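PDB 4PCH: VP1 from Polyomavirus HPyV7, which forms jelly-roll pentamers as the major viral capsid protein and probably takes part in attachment to host cells. Local coordinates for residues L10-L15 with R267-K272; V225-A230 with R260-H265. All coordinates share one frame; numbering follows the deposited sequence.

Interaction 1. Residues L10-L15 with R267-K272; sequences LDTVPL and RQRRIK
Thr12 and Arg269 face each other as a non-hydrogen-bonded pair of an antiparallel ladder, where the N-terminal strand runs along the end of strand 253-271. Three backbone bonds make the ladder: Leu10 N to Arg270 O, Arg270 N to Asp11 O at 3.2 Å, and Val13 N to Gln268 O at 2.9 Å. Beyond the last of these the strands part, and a water accepts from Gln268 N and donates to Val13 O, bridging the gap.

Arginine suits position 269 because its long chain can turn back over the neighbouring strand. CG stands anti to the backbone N (chi1 177°), then the chain bends at chi2 and chi3. Arg269 NH2 thereby reaches Leu10 O at 2.9 Å. The carbonyl oxygen lies in the guanidinium plane and the N-H points almost straight at it (160°). Thr12 CG2 covers one face of the same guanidinium, 3.5 Å from Arg269 NE. The same Thr12 CG2, set anti to the carbonyl carbon, also lies over a face of the Arg267 guanidinium, 3.6 Å from Arg267 NE. The branched Val13 packs CG2 against Gln268 CB at 3.7 Å; at the far end of the ladder Leu10 CD1 lies 4.0 Å from Lys272 CB.

Glu84 on strand 79-93 takes salt bridges from both Arg267 NH2 and Arg269 NE. One carboxylate between two guanidiniums should offset much of their mutual repulsion, and NH2 of Arg269 ties this charged group to the backbone of the N-terminal strand.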
loop_
_atom_site.group_PDB
_atom_site.type_symbol
_atom_site.label_atom_id
_atom_site.label_comp_id
_atom_site.label_asym_id
_atom_site.label_seq_id
_atom_site.Cartn_x
_atom_site.Cartn_y
_atom_site.Cartn_z
ATOM N N LEU B 10 -19.422 -35.635 5.712
ATOM C CA LEU B 10 -20.193 -36.193 4.613
ATOM C C LEU B 10 -20.729 -35.031 3.807
ATOM O O LEU B 10 -20.043 -33.998 3.709
ATOM C CB LEU B 10 -21.307 -37.111 5.130
ATOM C CG LEU B 10 -20.846 -38.299 5.976
ATOM C CD1 LEU B 10 -22.048 -39.177 6.293
ATOM C CD2 LEU B 10 -19.750 -39.112 5.274
ATOM N N ASP B 11 -21.931 -35.166 3.252
ATOM C CA ASP B 11 -22.459 -34.151 2.349
ATOM C C ASP B 11 -23.249 -33.086 3.079
ATOM O O ASP B 11 -23.795 -33.321 4.170
ATOM C CB ASP B 11 -23.345 -34.778 1.261
ATOM C CG ASP B 11 -22.550 -35.595 0.246
ATOM O OD1 ASP B 11 -21.334 -35.363 0.071
ATOM O OD2 ASP B 11 -23.155 -36.470 -0.394
ATOM N N THR B 12 -23.308 -31.902 2.474
ATOM C CA THR B 12 -24.223 -30.893 2.947
ATOM C C THR B 12 -25.640 -31.419 2.779
ATOM O O THR B 12 -25.934 -32.231 1.887
ATOM C CB THR B 12 -24.068 -29.537 2.216
ATOM O OG1 THR B 12 -24.232 -29.729 0.814
ATOM C CG2 THR B 12 -22.687 -28.920 2.487
ATOM N N VAL B 13 -26.509 -30.962 3.668
ATOM C CA VAL B 13 -27.923 -31.248 3.594
ATOM C C VAL B 13 -28.502 -30.341 2.486
ATOM O O VAL B 13 -28.114 -29.176 2.393
ATOM C CB VAL B 13 -28.589 -30.956 4.949
ATOM C CG1 VAL B 13 -30.086 -31.161 4.885
ATOM C CG2 VAL B 13 -27.982 -31.838 6.031
ATOM N N PRO B 14 -29.403 -30.872 1.633
ATOM C CA PRO B 14 -29.934 -30.016 0.563
ATOM C C PRO B 14 -30.443 -28.675 1.117
ATOM O O PRO B 14 -31.097 -28.641 2.159
ATOM C CB PRO B 14 -31.077 -30.853 -0.017
ATOM C CG PRO B 14 -30.681 -32.268 0.257
ATOM C CD PRO B 14 -29.987 -32.225 1.600
ATOM N N LEU B 15 -30.114 -27.583 0.436
ATOM C CA LEU B 15 -30.476 -26.245 0.891
ATOM C C LEU B 15 -31.980 -25.954 0.814
ATOM O O LEU B 15 -32.589 -26.077 -0.254
ATOM C CB LEU B 15 -29.747 -25.187 0.061
ATOM C CG LEU B 15 -28.220 -25.246 -0.039
ATOM C CD1 LEU B 15 -27.751 -24.072 -0.889
ATOM C CD2 LEU B 15 -27.549 -25.244 1.334
ATOM N N ARG B 267 -25.129 -23.453 7.055
ATOM C CA ARG B 267 -25.936 -24.475 6.387
ATOM C C ARG B 267 -25.776 -25.754 7.216
ATOM O O ARG B 267 -25.040 -25.772 8.195
ATOM C CB ARG B 267 -25.482 -24.711 4.931
ATOM C CG ARG B 267 -24.063 -25.251 4.811
ATOM C CD ARG B 267 -23.475 -25.076 3.422
ATOM N NE ARG B 267 -22.070 -25.479 3.414
ATOM C CZ ARG B 267 -21.170 -25.087 2.515
ATOM N NH1 ARG B 267 -21.531 -24.320 1.479
ATOM N NH2 ARG B 267 -19.909 -25.488 2.638
ATOM N N GLN B 268 -26.487 -26.804 6.858
ATOM C CA GLN B 268 -26.380 -28.057 7.582
ATOM C C GLN B 268 -25.471 -29.039 6.873
ATOM O O GLN B 268 -25.506 -29.164 5.644
ATOM C CB GLN B 268 -27.761 -28.638 7.808
ATOM C CG GLN B 268 -28.601 -27.769 8.724
ATOM C CD GLN B 268 -29.984 -28.336 9.014
ATOM O OE1 GLN B 268 -30.342 -29.449 8.611
ATOM N NE2 GLN B 268 -30.772 -27.563 9.754
ATOM N N ARG B 269 -24.725 -29.791 7.665
ATOM C CA ARG B 269 -23.743 -30.761 7.170
ATOM C C ARG B 269 -23.879 -32.027 7.994
ATOM O O ARG B 269 -23.942 -31.956 9.229
ATOM C CB ARG B 269 -22.344 -30.162 7.316
ATOM C CG ARG B 269 -21.168 -31.056 6.927
ATOM C CD ARG B 269 -21.023 -31.236 5.431
ATOM N NE ARG B 269 -20.332 -30.090 4.844
ATOM C CZ ARG B 269 -19.553 -30.125 3.767
ATOM N NH1 ARG B 269 -18.995 -29.004 3.345
ATOM N NH2 ARG B 269 -19.326 -31.258 3.116
ATOM N N ARG B 270 -23.926 -33.182 7.340
ATOM C CA ARG B 270 -23.865 -34.461 8.064
ATOM C C ARG B 270 -22.391 -34.860 8.283
ATOM O O ARG B 270 -21.523 -34.667 7.420
ATOM C CB ARG B 270 -24.703 -35.576 7.389
ATOM C CG ARG B 270 -25.274 -36.556 8.447
ATOM C CD ARG B 270 -26.175 -37.684 7.949
ATOM N NE ARG B 270 -27.618 -37.406 8.035
ATOM C CZ ARG B 270 -28.391 -37.484 9.135
ATOM N NH1 ARG B 270 -29.690 -37.210 9.013
ATOM N NH2 ARG B 270 -27.916 -37.807 10.354
ATOM N N ILE B 271 -22.089 -35.315 9.494
ATOM C CA ILE B 271 -20.750 -35.789 9.845
ATOM C C ILE B 271 -20.875 -37.198 10.444
ATOM O O ILE B 271 -21.929 -37.587 10.977
ATOM C CB ILE B 271 -20.013 -34.799 10.776
ATOM C CG1 ILE B 271 -20.735 -34.680 12.117
ATOM C CG2 ILE B 271 -19.894 -33.416 10.129
ATOM C CD1 ILE B 271 -20.121 -33.712 13.105
ATOM N N LYS B 272 -19.805 -37.983 10.320
ATOM C CA LYS B 272 -19.796 -39.399 10.696
ATOM C C LYS B 272 -18.545 -39.747 11.489
ATOM O O LYS B 272 -17.519 -39.068 11.344
ATOM C CB LYS B 272 -19.835 -40.278 9.427
ATOM C CG LYS B 272 -19.909 -41.780 9.669
ATOM C CD LYS B 272 -19.897 -42.555 8.357
ATOM C CE LYS B 272 -19.876 -44.059 8.592
ATOM N NZ LYS B 272 -19.048 -44.766 7.578
HETATM O O HOH W 1 -27.978 -27.227 4.395
#

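Interaction 2. Residues V225-A230 with R260-H265; sequences VYLTSA and RFFRVH
Leu227 and Phe262 meet inside the jelly-roll of VP1, where strands 224-236 and 253-271 face each other across the interior of the fold. The two segments run antiparallel at 152°, their axes 8.8 Å apart at closest approach, so the contact is made mainly by side chains, and no backbone ladder joins these two segments.

Phe262 can be followed outward. Its CB lies 3.9 Å from Leu227 CD1, and CG, anti to the carbonyl carbon (chi1 -69°), touches both leucine methyls. The two sides of the ring then diverge: CD1 lies near Leu227 CD1, whereas CD2 meets Leu227 CD2 at 3.9 Å. That second methyl sits over one ring face, displaced toward the rim, in a CH-pi contact 4.2 Å from the centroid. At the tip, CZ comes within 3.8 Å of Thr228 O and also approaches Ser229 CB, which lies at the ring edge. A flat ring can thus span three consecutive residues of the facing strand, and the forked leucine sets one methyl over the ring face and the other by CB and CG.

Beta-branched valines continue the apolar layer, with Val264 CG2 against Leu227 CD2 and, more loosely, Val225 CG2 against Val264 CG1. Leu27 and Trp121 also pack on Phe262. On the reverse side of strand 253-271, Phe261 and Arg263 rest on Pro178 of a neighbouring subunit. At the polar end the small Ser229 admits the long chain of Arg260, whose NH2 forms a salt bridge with Asp231; Ser229 CB lies 3.7 Å from Arg260 CD.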
loop_
_atom_site.group_PDB
_atom_site.type_symbol
_atom_site.label_atom_id
_atom_site.label_comp_id
_atom_site.label_asym_id
_atom_site.label_seq_id
_atom_site.Cartn_x
_atom_site.Cartn_y
_atom_site.Cartn_z
ATOM N N VAL B 225 -21.792 -20.721 17.747
ATOM C CA VAL B 225 -20.625 -20.212 17.020
ATOM C C VAL B 225 -19.888 -19.247 17.952
ATOM O O VAL B 225 -20.510 -18.481 18.693
ATOM C CB VAL B 225 -21.006 -19.597 15.667
ATOM C CG1 VAL B 225 -21.933 -18.416 15.801
ATOM C CG2 VAL B 225 -19.763 -19.193 14.880
ATOM N N TYR B 226 -18.560 -19.303 17.903
ATOM C CA TYR B 226 -17.690 -18.593 18.827
ATOM C C TYR B 226 -16.991 -17.523 18.009
ATOM O O TYR B 226 -16.370 -17.848 16.985
ATOM C CB TYR B 226 -16.646 -19.541 19.436
ATOM C CG TYR B 226 -17.268 -20.560 20.386
ATOM C CD1 TYR B 226 -18.085 -21.554 19.901
ATOM C CD2 TYR B 226 -17.050 -20.499 21.754
ATOM C CE1 TYR B 226 -18.685 -22.467 20.752
ATOM C CE2 TYR B 226 -17.630 -21.405 22.614
ATOM C CZ TYR B 226 -18.460 -22.390 22.101
ATOM O OH TYR B 226 -19.063 -23.310 22.913
ATOM N N LEU B 227 -17.183 -16.273 18.423
ATOM C CA LEU B 227 -16.572 -15.095 17.782
ATOM C C LEU B 227 -15.588 -14.469 18.724
ATOM O O LEU B 227 -15.861 -14.354 19.914
ATOM C CB LEU B 227 -17.656 -14.081 17.430
ATOM C CG LEU B 227 -18.734 -14.613 16.474
ATOM C CD1 LEU B 227 -19.811 -13.568 16.293
ATOM C CD2 LEU B 227 -18.142 -15.077 15.146
ATOM N N THR B 228 -14.452 -14.019 18.183
ATOM C CA THR B 228 -13.412 -13.371 18.989
ATOM C C THR B 228 -12.900 -12.184 18.175
ATOM O O THR B 228 -12.803 -12.281 16.962
ATOM C CB THR B 228 -12.255 -14.332 19.330
ATOM O OG1 THR B 228 -12.774 -15.567 19.847
ATOM C CG2 THR B 228 -11.314 -13.734 20.378
ATOM N N SER B 229 -12.641 -11.055 18.841
ATOM C CA SER B 229 -12.097 -9.914 18.108
ATOM C C SER B 229 -11.216 -9.040 18.974
ATOM O O SER B 229 -11.253 -9.125 20.191
ATOM C CB SER B 229 -13.218 -9.092 17.464
ATOM O OG SER B 229 -14.000 -8.404 18.403
ATOM N N ALA B 230 -10.383 -8.219 18.324
ATOM C CA ALA B 230 -9.697 -7.138 19.007
ATOM C C ALA B 230 -9.329 -6.118 17.963
ATOM O O ALA B 230 -8.774 -6.475 16.899
ATOM C CB ALA B 230 -8.442 -7.643 19.696
ATOM N N ARG B 260 -17.170 -4.491 16.618
ATOM C CA ARG B 260 -16.879 -5.291 15.417
ATOM C C ARG B 260 -18.102 -6.121 15.082
ATOM O O ARG B 260 -18.518 -6.970 15.875
ATOM C CB ARG B 260 -15.632 -6.190 15.500
ATOM C CG ARG B 260 -15.460 -7.019 14.230
ATOM C CD ARG B 260 -14.134 -7.759 14.150
ATOM N NE ARG B 260 -13.029 -6.849 13.801
ATOM C CZ ARG B 260 -12.700 -6.506 12.556
ATOM N NH1 ARG B 260 -13.386 -6.959 11.510
ATOM N NH2 ARG B 260 -11.688 -5.671 12.326
ATOM N N PHE B 261 -18.666 -5.828 13.910
ATOM C CA PHE B 261 -19.834 -6.530 13.356
ATOM C C PHE B 261 -19.421 -7.865 12.763
ATOM O O PHE B 261 -18.422 -7.944 12.088
ATOM C CB PHE B 261 -20.512 -5.659 12.281
ATOM C CG PHE B 261 -21.652 -6.331 11.561
ATOM C CD1 PHE B 261 -22.887 -6.447 12.164
ATOM C CD2 PHE B 261 -21.474 -6.871 10.280
ATOM C CE1 PHE B 261 -23.949 -7.054 11.526
ATOM C CE2 PHE B 261 -22.536 -7.478 9.640
ATOM C CZ PHE B 261 -23.762 -7.580 10.255
ATOM N N PHE B 262 -20.263 -8.894 12.946
ATOM C CA PHE B 262 -20.121 -10.166 12.244
ATOM C C PHE B 262 -21.494 -10.586 11.745
ATOM O O PHE B 262 -22.483 -10.426 12.464
ATOM C CB PHE B 262 -19.667 -11.292 13.166
ATOM C CG PHE B 262 -18.254 -11.176 13.678
ATOM C CD1 PHE B 262 -17.961 -10.387 14.779
ATOM C CD2 PHE B 262 -17.213 -11.891 13.067
ATOM C CE1 PHE B 262 -16.667 -10.332 15.287
ATOM C CE2 PHE B 262 -15.917 -11.836 13.569
ATOM C CZ PHE B 262 -15.656 -11.054 14.699
ATOM N N ARG B 263 -21.559 -11.111 10.519
ATOM C CA ARG B 263 -22.717 -11.866 10.044
ATOM C C ARG B 263 -22.190 -13.242 9.626
ATOM O O ARG B 263 -21.324 -13.348 8.762
ATOM C CB ARG B 263 -23.393 -11.185 8.838
ATOM C CG ARG B 263 -24.640 -11.925 8.354
ATOM C CD ARG B 263 -25.287 -11.293 7.134
ATOM N NE ARG B 263 -25.623 -9.876 7.278
ATOM C CZ ARG B 263 -24.899 -8.848 6.831
ATOM N NH1 ARG B 263 -25.344 -7.614 7.032
ATOM N NH2 ARG B 263 -23.707 -9.017 6.228
ATOM N N VAL B 264 -22.713 -14.294 10.233
ATOM C CA VAL B 264 -22.185 -15.639 9.988
ATOM C C VAL B 264 -23.262 -16.418 9.249
ATOM O O VAL B 264 -24.415 -16.494 9.725
ATOM C CB VAL B 264 -21.832 -16.352 11.321
ATOM C CG1 VAL B 264 -21.319 -17.759 11.065
ATOM C CG2 VAL B 264 -20.768 -15.576 12.099
ATOM N N HIS B 265 -22.901 -17.004 8.106
ATOM C CA HIS B 265 -23.833 -17.786 7.313
ATOM C C HIS B 265 -23.614 -19.258 7.519
ATOM O O HIS B 265 -22.496 -19.744 7.383
ATOM C CB HIS B 265 -23.646 -17.459 5.847
ATOM C CG HIS B 265 -23.793 -16.007 5.549
ATOM N ND1 HIS B 265 -24.950 -15.475 5.016
ATOM C CD2 HIS B 265 -22.938 -14.972 5.703
ATOM C CE1 HIS B 265 -24.795 -14.172 4.856
ATOM N NE2 HIS B 265 -23.590 -13.844 5.280
#

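Overall arrangement
Strand 253-271 serves both contacts, and their centres lie about 22 Å apart. Its segment 260-265 turns alternate side chains into the apolar interior in interaction 2, about 9 Å from the centre of the chain; its segment 267-272, close behind in sequence, pairs antiparallel with strand 9-27 in interaction 1, about 29 Å from that centre. Interaction 2 is mainly a side-chain contact across the fold; interaction 1 is a partly buried backbone ladder that brings the two ends of the modelled fragment close together. Interaction 2 is nested within the loop that interaction 1 closes. Strand 79-93 flanks both: Glu84 serves Arg267 and Arg269 of interaction 1, and Glu89 binds Arg263 and His265 of segment 260-265.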